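Chloramphenicol acetyltransferase (Bacteroides thetaiotaomicron, PDB 2I9D) probably transfers an acetyl group from acetyl-CoA to a hydroxyl of chloramphenicol. Local coordinates at residues K95-F101 with P126-Y132; F101-P106 with I121-I125; W13-F19 with H196-D201. The contacts are given in a common frame with arbitrary orientation. Numbering follows the deposited sequence.

Interaction 1. Residues K95-F101 with P126-Y132; sequences KENGKFF and PEDGDPY
Lys95 to Gly98 form a type I turn, with Gly98 N on Lys95 O (3.1 Å) and Lys95 N on Lys99 O (3.2 Å). Gly98 takes positive phi (102°), giving a G1-bulge hairpin end; Asn97 OD1 holds Lys99 N (3.3 Å) in an Asx turn. The irregular loop 126-132, bent at Glu127 and Pro131, runs alongside, the CA atoms of Phe101 and Pro131 4.4 Å apart. Phe101 (chi1 t) fills its hollow: Pro126 CG lies over one ring face, 3.9 Å from the centroid, while Phe101 CD1 nears Gly129 CA (4.0 Å), where a CB would clash. Phe100 (chi1 p) presses CE1 on Pro131 CB (3.4 Å) and turns its edge to the Tyr132 ring face, centroids 5.8 Å apart, planes at 85°. Lys95 NZ and Asp128 OD1 form a weak salt bridge (3.3 Å). Tyr132 stacks on Phe21, and Phe100 packs on Asp201, both of a second subunit: this beta-hairpin tip and its loop border the trimer interface characteristic of chloramphenicol acetyltransferases.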
# COMPACT_ATOMS: atom_id res chain seq x y z
N LYS A 95 -8.78 23.37 10.38
CA LYS A 95 -7.83 23.99 11.31
C LYS A 95 -6.39 23.62 10.98
O LYS A 95 -6.12 22.57 10.39
CB LYS A 95 -8.17 23.62 12.76
CG LYS A 95 -9.36 24.40 13.33
CD LYS A 95 -9.72 23.99 14.75
CE LYS A 95 -11.09 24.59 15.13
NZ LYS A 95 -11.72 23.93 16.34
N GLU A 96 -5.46 24.48 11.39
CA GLU A 96 -4.04 24.28 11.08
C GLU A 96 -3.36 23.10 11.79
O GLU A 96 -2.26 22.70 11.40
CB GLU A 96 -3.25 25.59 11.26
CG GLU A 96 -3.55 26.62 10.16
CD GLU A 96 -3.71 25.98 8.76
OE1 GLU A 96 -2.66 25.69 8.12
OE2 GLU A 96 -4.88 25.76 8.32
N ASN A 97 -4.03 22.54 12.80
CA ASN A 97 -3.56 21.34 13.50
C ASN A 97 -4.09 20.04 12.88
O ASN A 97 -3.98 18.96 13.50
CB ASN A 97 -4.01 21.38 14.95
CG ASN A 97 -5.51 21.18 15.07
OD1 ASN A 97 -6.25 21.49 14.14
ND2 ASN A 97 -5.95 20.64 16.21
N GLY A 98 -4.71 20.15 11.70
CA GLY A 98 -5.17 18.98 10.97
C GLY A 98 -6.65 18.67 11.03
O GLY A 98 -7.14 17.86 10.22
N LYS A 99 -7.38 19.31 11.96
CA LYS A 99 -8.84 19.13 12.04
C LYS A 99 -9.47 19.33 10.69
O LYS A 99 -9.15 20.26 9.96
CB LYS A 99 -9.53 20.02 13.09
CG LYS A 99 -9.88 19.24 14.36
CD LYS A 99 -10.98 19.93 15.23
CE LYS A 99 -12.44 19.43 14.90
NZ LYS A 99 -12.56 17.91 14.73
N PHE A 100 -10.36 18.42 10.35
CA PHE A 100 -11.06 18.50 9.09
C PHE A 100 -12.53 18.26 9.37
O PHE A 100 -12.89 17.74 10.42
CB PHE A 100 -10.53 17.42 8.13
CG PHE A 100 -10.65 16.03 8.68
CD1 PHE A 100 -11.82 15.29 8.51
CD2 PHE A 100 -9.59 15.45 9.38
CE1 PHE A 100 -11.92 14.00 9.00
CE2 PHE A 100 -9.70 14.16 9.90
CZ PHE A 100 -10.87 13.44 9.71
N PHE A 101 -13.36 18.64 8.41
CA PHE A 101 -14.74 18.25 8.46
C PHE A 101 -15.09 17.60 7.12
O PHE A 101 -14.89 18.21 6.05
CB PHE A 101 -15.62 19.49 8.79
CG PHE A 101 -17.09 19.23 8.78
CD1 PHE A 101 -17.71 18.61 9.87
CD2 PHE A 101 -17.87 19.60 7.67
CE1 PHE A 101 -19.09 18.35 9.86
CE2 PHE A 101 -19.26 19.36 7.66
CZ PHE A 101 -19.86 18.72 8.75
N PRO A 126 -18.68 24.39 8.40
CA PRO A 126 -18.73 24.85 9.79
C PRO A 126 -17.34 25.03 10.41
O PRO A 126 -16.43 24.28 10.07
CB PRO A 126 -19.53 23.74 10.51
CG PRO A 126 -19.53 22.61 9.66
CD PRO A 126 -19.31 23.07 8.23
N GLU A 127 -17.20 25.97 11.34
CA GLU A 127 -15.89 26.26 11.96
C GLU A 127 -15.41 25.08 12.79
O GLU A 127 -14.21 24.81 12.87
CB GLU A 127 -15.95 27.50 12.88
CG GLU A 127 -16.75 28.70 12.36
CD GLU A 127 -15.92 29.62 11.46
OE1 GLU A 127 -14.68 29.71 11.69
OE2 GLU A 127 -16.51 30.25 10.53
N ASP A 128 -16.36 24.43 13.46
CA ASP A 128 -16.08 23.25 14.25
C ASP A 128 -17.09 22.22 13.79
O ASP A 128 -18.07 22.55 13.12
CB ASP A 128 -16.23 23.52 15.75
CG ASP A 128 -15.26 22.67 16.60
OD1 ASP A 128 -14.38 21.98 16.00
OD2 ASP A 128 -15.38 22.70 17.85
N GLY A 129 -16.87 20.96 14.11
CA GLY A 129 -17.75 19.93 13.64
C GLY A 129 -17.23 18.55 13.92
O GLY A 129 -16.07 18.36 14.31
N ASP A 130 -18.12 17.59 13.71
CA ASP A 130 -17.82 16.19 13.88
C ASP A 130 -17.13 15.73 12.58
O ASP A 130 -17.76 15.76 11.51
CB ASP A 130 -19.14 15.47 14.09
CG ASP A 130 -19.00 13.98 14.27
OD1 ASP A 130 -17.91 13.42 13.98
OD2 ASP A 130 -20.01 13.37 14.70
N PRO A 131 -15.83 15.33 12.66
CA PRO A 131 -15.10 14.96 11.42
C PRO A 131 -15.75 13.85 10.58
O PRO A 131 -15.54 13.83 9.36
CB PRO A 131 -13.70 14.51 11.91
CG PRO A 131 -13.76 14.50 13.42
CD PRO A 131 -14.97 15.27 13.86
N TYR A 132 -16.50 12.94 11.24
CA TYR A 132 -17.15 11.80 10.58
C TYR A 132 -18.69 11.81 10.46
O TYR A 132 -19.29 10.85 9.99
CB TYR A 132 -16.66 10.50 11.20
CG TYR A 132 -15.21 10.25 10.81
CD1 TYR A 132 -14.89 9.84 9.50
CD2 TYR A 132 -14.18 10.46 11.72
CE1 TYR A 132 -13.56 9.63 9.12
CE2 TYR A 132 -12.85 10.27 11.35
CZ TYR A 132 -12.55 9.84 10.05
OH TYR A 132 -11.26 9.66 9.68

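Interaction 2. Residues F101-P106 with I121-I125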
# COMPACT_ATOMS: atom_id res chain seq x y z
N PHE A 101 -13.36 18.64 8.41
CA PHE A 101 -14.74 18.25 8.46
C PHE A 101 -15.09 17.60 7.12
O PHE A 101 -14.89 18.21 6.05
CB PHE A 101 -15.62 19.49 8.79
CG PHE A 101 -17.09 19.23 8.78
CD1 PHE A 101 -17.71 18.61 9.87
CD2 PHE A 101 -17.87 19.60 7.67
CE1 PHE A 101 -19.09 18.35 9.86
CE2 PHE A 101 -19.26 19.36 7.66
CZ PHE A 101 -19.86 18.72 8.75
N THR A 102 -15.58 16.37 7.17
CA THR A 102 -15.99 15.68 5.95
C THR A 102 -17.34 16.19 5.44
O THR A 102 -18.29 16.34 6.21
CB THR A 102 -16.08 14.16 6.16
OG1 THR A 102 -14.83 13.69 6.67
CG2 THR A 102 -16.42 13.41 4.86
N THR A 103 -17.41 16.43 4.13
CA THR A 103 -18.64 16.90 3.51
C THR A 103 -18.85 16.37 2.09
O THR A 103 -17.92 15.85 1.47
CB THR A 103 -18.75 18.46 3.58
OG1 THR A 103 -20.12 18.86 3.42
CG2 THR A 103 -17.84 19.14 2.55
N ARG A 104 -20.08 16.51 1.60
CA ARG A 104 -20.52 15.94 0.31
C ARG A 104 -20.51 16.98 -0.83
O ARG A 104 -20.96 18.10 -0.65
CB ARG A 104 -21.91 15.33 0.45
CG ARG A 104 -22.39 14.55 -0.79
CD ARG A 104 -23.72 13.79 -0.50
NE ARG A 104 -24.24 13.17 -1.72
CZ ARG A 104 -24.91 12.02 -1.78
NH1 ARG A 104 -25.16 11.30 -0.68
NH2 ARG A 104 -25.32 11.56 -2.95
N PHE A 105 -20.00 16.56 -2.00
CA PHE A 105 -19.99 17.39 -3.20
C PHE A 105 -20.75 16.64 -4.29
O PHE A 105 -20.39 15.51 -4.63
CB PHE A 105 -18.55 17.71 -3.68
CG PHE A 105 -17.71 18.41 -2.66
CD1 PHE A 105 -17.65 19.82 -2.63
CD2 PHE A 105 -17.01 17.68 -1.68
CE1 PHE A 105 -16.88 20.49 -1.66
CE2 PHE A 105 -16.25 18.34 -0.71
CZ PHE A 105 -16.17 19.74 -0.70
N PRO A 106 -21.82 17.25 -4.83
CA PRO A 106 -22.55 16.56 -5.91
C PRO A 106 -21.77 16.59 -7.22
O PRO A 106 -21.12 17.58 -7.54
CB PRO A 106 -23.86 17.38 -6.04
CG PRO A 106 -23.46 18.79 -5.59
CD PRO A 106 -22.43 18.55 -4.46
N ILE A 121 -20.15 25.17 -1.13
CA ILE A 121 -20.09 24.16 -0.07
C ILE A 121 -18.89 24.39 0.86
O ILE A 121 -19.05 24.39 2.09
CB ILE A 121 -20.09 22.70 -0.64
CG1 ILE A 121 -21.48 22.32 -1.15
CG2 ILE A 121 -19.69 21.68 0.43
CD1 ILE A 121 -21.46 21.30 -2.28
N ILE A 122 -17.71 24.63 0.29
CA ILE A 122 -16.50 24.87 1.09
C ILE A 122 -16.55 26.16 1.94
O ILE A 122 -16.10 26.18 3.09
CB ILE A 122 -15.21 24.81 0.23
CG1 ILE A 122 -14.86 23.34 -0.04
CG2 ILE A 122 -14.01 25.53 0.91
CD1 ILE A 122 -13.86 23.14 -1.15
N ASP A 123 -17.08 27.24 1.34
CA ASP A 123 -17.34 28.48 2.06
C ASP A 123 -18.33 28.30 3.22
O ASP A 123 -18.18 28.94 4.27
CB ASP A 123 -17.81 29.61 1.11
CG ASP A 123 -16.71 30.08 0.16
OD1 ASP A 123 -15.49 29.97 0.52
OD2 ASP A 123 -17.06 30.57 -0.96
N ALA A 124 -19.33 27.44 3.04
CA ALA A 124 -20.31 27.14 4.10
C ALA A 124 -19.83 26.15 5.19
O ALA A 124 -20.52 25.97 6.21
CB ALA A 124 -21.62 26.63 3.48
N ILE A 125 -18.67 25.52 5.00
CA ILE A 125 -18.17 24.57 5.99
C ILE A 125 -18.12 25.14 7.42
O ILE A 125 -17.60 26.24 7.64
CB ILE A 125 -16.81 23.96 5.55
CG1 ILE A 125 -17.08 22.77 4.64
CG2 ILE A 125 -15.99 23.50 6.74
CD1 ILE A 125 -15.93 21.85 4.51
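The extended strand 101-105 and the last turn of helix 111-124 run in opposite senses, Phe101 facing Ile125 (7.6 Å between CA atoms) and Phe105 facing Ile121 (7.5 Å). This is beta-alpha packing on the outermost strand, within this chain, of the mixed sheet: the chain leaves this strand, turns, and returns as a helix lying against it. No hydrogen bond crosses between the segments, and the contact is made mainly by aliphatic and aromatic groups. Phe101 and Thr103 direct their CA-to-CB bonds toward the helix, while those of Thr102 and Arg104 point away; the Arg104 guanidinium forms salt bridges with Asp87, Glu138 and Asp143. Phe105 (chi1 m) brings its ring end to the helix, CE1 reaching Ile121 CG2 at 3.7 Å and Ile122 CG1 at 3.9 Å. Thr103 CG2 contacts both Ile121 CG2 (3.8 Å) and Ile125 CD1 (3.9 Å), bridging the two. At the far end of the strand, Ile121 CD1 sits 3.6 Å from both Arg104 O and Pro106 CD.

Interaction 3. Residues W13-F19 with H196-D201; sequences WERKENF and HHGFID
A single guanidinium, that of Arg15, binds both the carboxylate of Asp201 and the backbone of the loop carrying the predicted catalytic base, His197. The loop holds the HHxxxDG signature of the chloramphenicol acetyltransferase family, His196 to Asp201 being its first six residues, and links strand 186-196 to helix 202-216. Trp13 (phi 67°) opens a type I turn to Lys16; Arg15 is the N-cap of helix 16-22, and Phe19 N bonds back to Arg15 O (2.8 Å). The backbones come nearest at Phe19 and Gly198, CA atoms 4.0 Å apart; a CB on Gly198 would clash with Phe19 CD1. In the loop, Phe199 N (3.1 Å) and, weakly, Ile200 N (3.3 Å) bond to His196 O, while His196 ND1 accepts from Gly198 N (2.9 Å).

Arg15 (m, t, p for chi1 to chi3) donates NE to Gly198 O (2.8 Å), NH1 to Asp201 OD2 (2.7 Å) and NH2 to Asp201 OD1 (3.0 Å). NH1 and NH2 together form a bidentate salt bridge with Asp201, and NH2 adds a weak bond to His197 O (3.0 Å). Phe19 (chi1 t), His196 and Phe199 form an aromatic cluster, Phe19 CE1 lying 3.5 Å from Phe199 CZ and 4.1 Å from His196 CE1; Trp13 CH2 adds to it, 3.8 Å from Phe199 CE1. The His197 ring stacks on Phe22, and His197 packs on Thr163 of a third subunit, consistent with the intersubunit active sites of this family. Water 1 donates to Asp201 OD1 at 2.5 Å and to Asn18 OD1 at 3.1 Å.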
# COMPACT_ATOMS: atom_id res chain seq x y z
N TRP A 13 -25.44 -10.26 -15.74
CA TRP A 13 -24.22 -9.60 -15.17
C TRP A 13 -22.93 -10.37 -15.46
O TRP A 13 -22.72 -11.50 -14.99
CB TRP A 13 -24.32 -9.30 -13.65
CG TRP A 13 -23.20 -8.35 -13.11
CD1 TRP A 13 -22.66 -7.27 -13.76
CD2 TRP A 13 -22.56 -8.39 -11.82
NE1 TRP A 13 -21.72 -6.66 -12.97
CE2 TRP A 13 -21.63 -7.33 -11.78
CE3 TRP A 13 -22.66 -9.24 -10.70
CZ2 TRP A 13 -20.81 -7.07 -10.66
CZ3 TRP A 13 -21.84 -8.98 -9.58
CH2 TRP A 13 -20.93 -7.91 -9.58
N GLU A 14 -22.08 -9.73 -16.25
CA GLU A 14 -20.83 -10.33 -16.72
C GLU A 14 -19.84 -10.69 -15.60
O GLU A 14 -18.99 -11.57 -15.79
CB GLU A 14 -20.17 -9.42 -17.78
CG GLU A 14 -20.12 -7.92 -17.45
CD GLU A 14 -19.50 -7.09 -18.58
OE1 GLU A 14 -19.26 -7.65 -19.68
OE2 GLU A 14 -19.26 -5.88 -18.39
N ARG A 15 -19.98 -10.04 -14.44
CA ARG A 15 -19.06 -10.28 -13.31
C ARG A 15 -19.59 -11.18 -12.22
O ARG A 15 -19.00 -11.27 -11.15
CB ARG A 15 -18.57 -8.96 -12.70
CG ARG A 15 -17.69 -8.12 -13.60
CD ARG A 15 -17.11 -6.94 -12.81
NE ARG A 15 -16.13 -7.36 -11.81
CZ ARG A 15 -14.85 -7.63 -12.08
NH1 ARG A 15 -14.41 -7.55 -13.34
NH2 ARG A 15 -14.01 -8.00 -11.10
N LYS A 16 -20.71 -11.85 -12.49
CA LYS A 16 -21.22 -12.91 -11.62
C LYS A 16 -20.10 -13.75 -10.99
O LYS A 16 -19.98 -13.83 -9.77
CB LYS A 16 -22.16 -13.84 -12.41
CG LYS A 16 -22.63 -15.06 -11.60
CD LYS A 16 -23.21 -16.17 -12.47
CE LYS A 16 -23.83 -17.25 -11.59
NZ LYS A 16 -23.84 -18.59 -12.25
N GLU A 17 -19.28 -14.35 -11.84
CA GLU A 17 -18.23 -15.26 -11.40
C GLU A 17 -17.05 -14.55 -10.70
O GLU A 17 -16.47 -15.09 -9.74
CB GLU A 17 -17.77 -16.12 -12.59
CG GLU A 17 -18.82 -17.19 -13.02
CD GLU A 17 -19.15 -18.19 -11.88
OE1 GLU A 17 -18.58 -19.31 -11.90
OE2 GLU A 17 -19.95 -17.85 -10.95
N ASN A 18 -16.69 -13.37 -11.19
CA ASN A 18 -15.69 -12.52 -10.56
C ASN A 18 -16.09 -12.17 -9.12
O ASN A 18 -15.30 -12.34 -8.20
CB ASN A 18 -15.50 -11.23 -11.37
CG ASN A 18 -15.19 -11.50 -12.84
OD1 ASN A 18 -14.06 -11.32 -13.30
ND2 ASN A 18 -16.22 -11.92 -13.58
N PHE A 19 -17.34 -11.73 -8.95
CA PHE A 19 -17.88 -11.39 -7.64
C PHE A 19 -18.05 -12.58 -6.71
O PHE A 19 -17.77 -12.47 -5.53
CB PHE A 19 -19.20 -10.60 -7.76
CG PHE A 19 -19.68 -10.04 -6.44
CD1 PHE A 19 -19.29 -8.76 -6.03
CD2 PHE A 19 -20.50 -10.79 -5.61
CE1 PHE A 19 -19.72 -8.23 -4.82
CE2 PHE A 19 -20.93 -10.28 -4.38
CZ PHE A 19 -20.53 -8.98 -3.98
N HIS A 196 -13.23 -2.79 -4.23
CA HIS A 196 -13.60 -4.19 -4.01
C HIS A 196 -13.24 -4.95 -5.29
O HIS A 196 -13.71 -4.59 -6.35
CB HIS A 196 -15.11 -4.29 -3.75
CG HIS A 196 -15.56 -5.61 -3.22
ND1 HIS A 196 -15.51 -6.76 -3.97
CD2 HIS A 196 -16.10 -5.95 -2.03
CE1 HIS A 196 -15.96 -7.77 -3.25
NE2 HIS A 196 -16.35 -7.30 -2.07
N HIS A 197 -12.41 -5.98 -5.18
CA HIS A 197 -11.96 -6.71 -6.37
C HIS A 197 -13.11 -7.45 -7.11
O HIS A 197 -12.97 -7.81 -8.30
CB HIS A 197 -10.86 -7.72 -5.99
CG HIS A 197 -9.93 -8.06 -7.11
ND1 HIS A 197 -10.30 -8.04 -8.44
CD2 HIS A 197 -8.64 -8.48 -7.09
CE1 HIS A 197 -9.28 -8.40 -9.19
NE2 HIS A 197 -8.25 -8.67 -8.40
N GLY A 198 -14.22 -7.71 -6.41
CA GLY A 198 -15.42 -8.29 -7.02
C GLY A 198 -15.99 -7.43 -8.14
O GLY A 198 -16.59 -7.95 -9.08
N PHE A 199 -15.75 -6.12 -8.07
CA PHE A 199 -16.28 -5.15 -9.03
C PHE A 199 -15.28 -4.62 -10.03
O PHE A 199 -15.66 -4.14 -11.10
CB PHE A 199 -16.89 -3.93 -8.30
CG PHE A 199 -18.02 -4.26 -7.36
CD1 PHE A 199 -19.09 -5.06 -7.77
CD2 PHE A 199 -18.05 -3.71 -6.07
CE1 PHE A 199 -20.15 -5.34 -6.91
CE2 PHE A 199 -19.11 -3.99 -5.19
CZ PHE A 199 -20.16 -4.80 -5.61
N ILE A 200 -14.00 -4.65 -9.67
CA ILE A 200 -12.97 -3.92 -10.40
C ILE A 200 -11.72 -4.80 -10.52
O ILE A 200 -11.26 -5.35 -9.51
CB ILE A 200 -12.64 -2.56 -9.69
CG1 ILE A 200 -13.77 -1.56 -9.91
CG2 ILE A 200 -11.25 -1.94 -10.16
CD1 ILE A 200 -13.99 -0.64 -8.72
N ASP A 201 -11.21 -4.93 -11.75
CA ASP A 201 -9.93 -5.58 -12.01
C ASP A 201 -8.89 -4.56 -12.47
O ASP A 201 -9.22 -3.38 -12.70
CB ASP A 201 -10.05 -6.64 -13.10
CG ASP A 201 -11.05 -7.73 -12.76
OD1 ASP A 201 -11.07 -8.23 -11.60
OD2 ASP A 201 -11.82 -8.10 -13.67
O HOH W 1 -11.96 -10.50 -11.21

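How the interactions relate
Interactions 1 and 2 are neighbouring surface contacts that share Phe101 and strand 100-105: the first covers the strand's hairpin end with a loop, the second its length with a helix. They join where Thr102 OG1 meets Pro131 O (2.8 Å, a probable hydrogen bond). Interaction 3 lies across the chain's centre, with centres about 37 and 32 Å from the other two, and is partly buried. Its chemistry differs accordingly: an arginine-aspartate salt bridge beside an aromatic cluster, against aromatic-proline packing with a weak outer ion pair in interaction 1 and apolar contact in interaction 2. The trimer brings distant sites together, as Phe100 of interaction 1 packs on Asp201 of a neighbouring subunit.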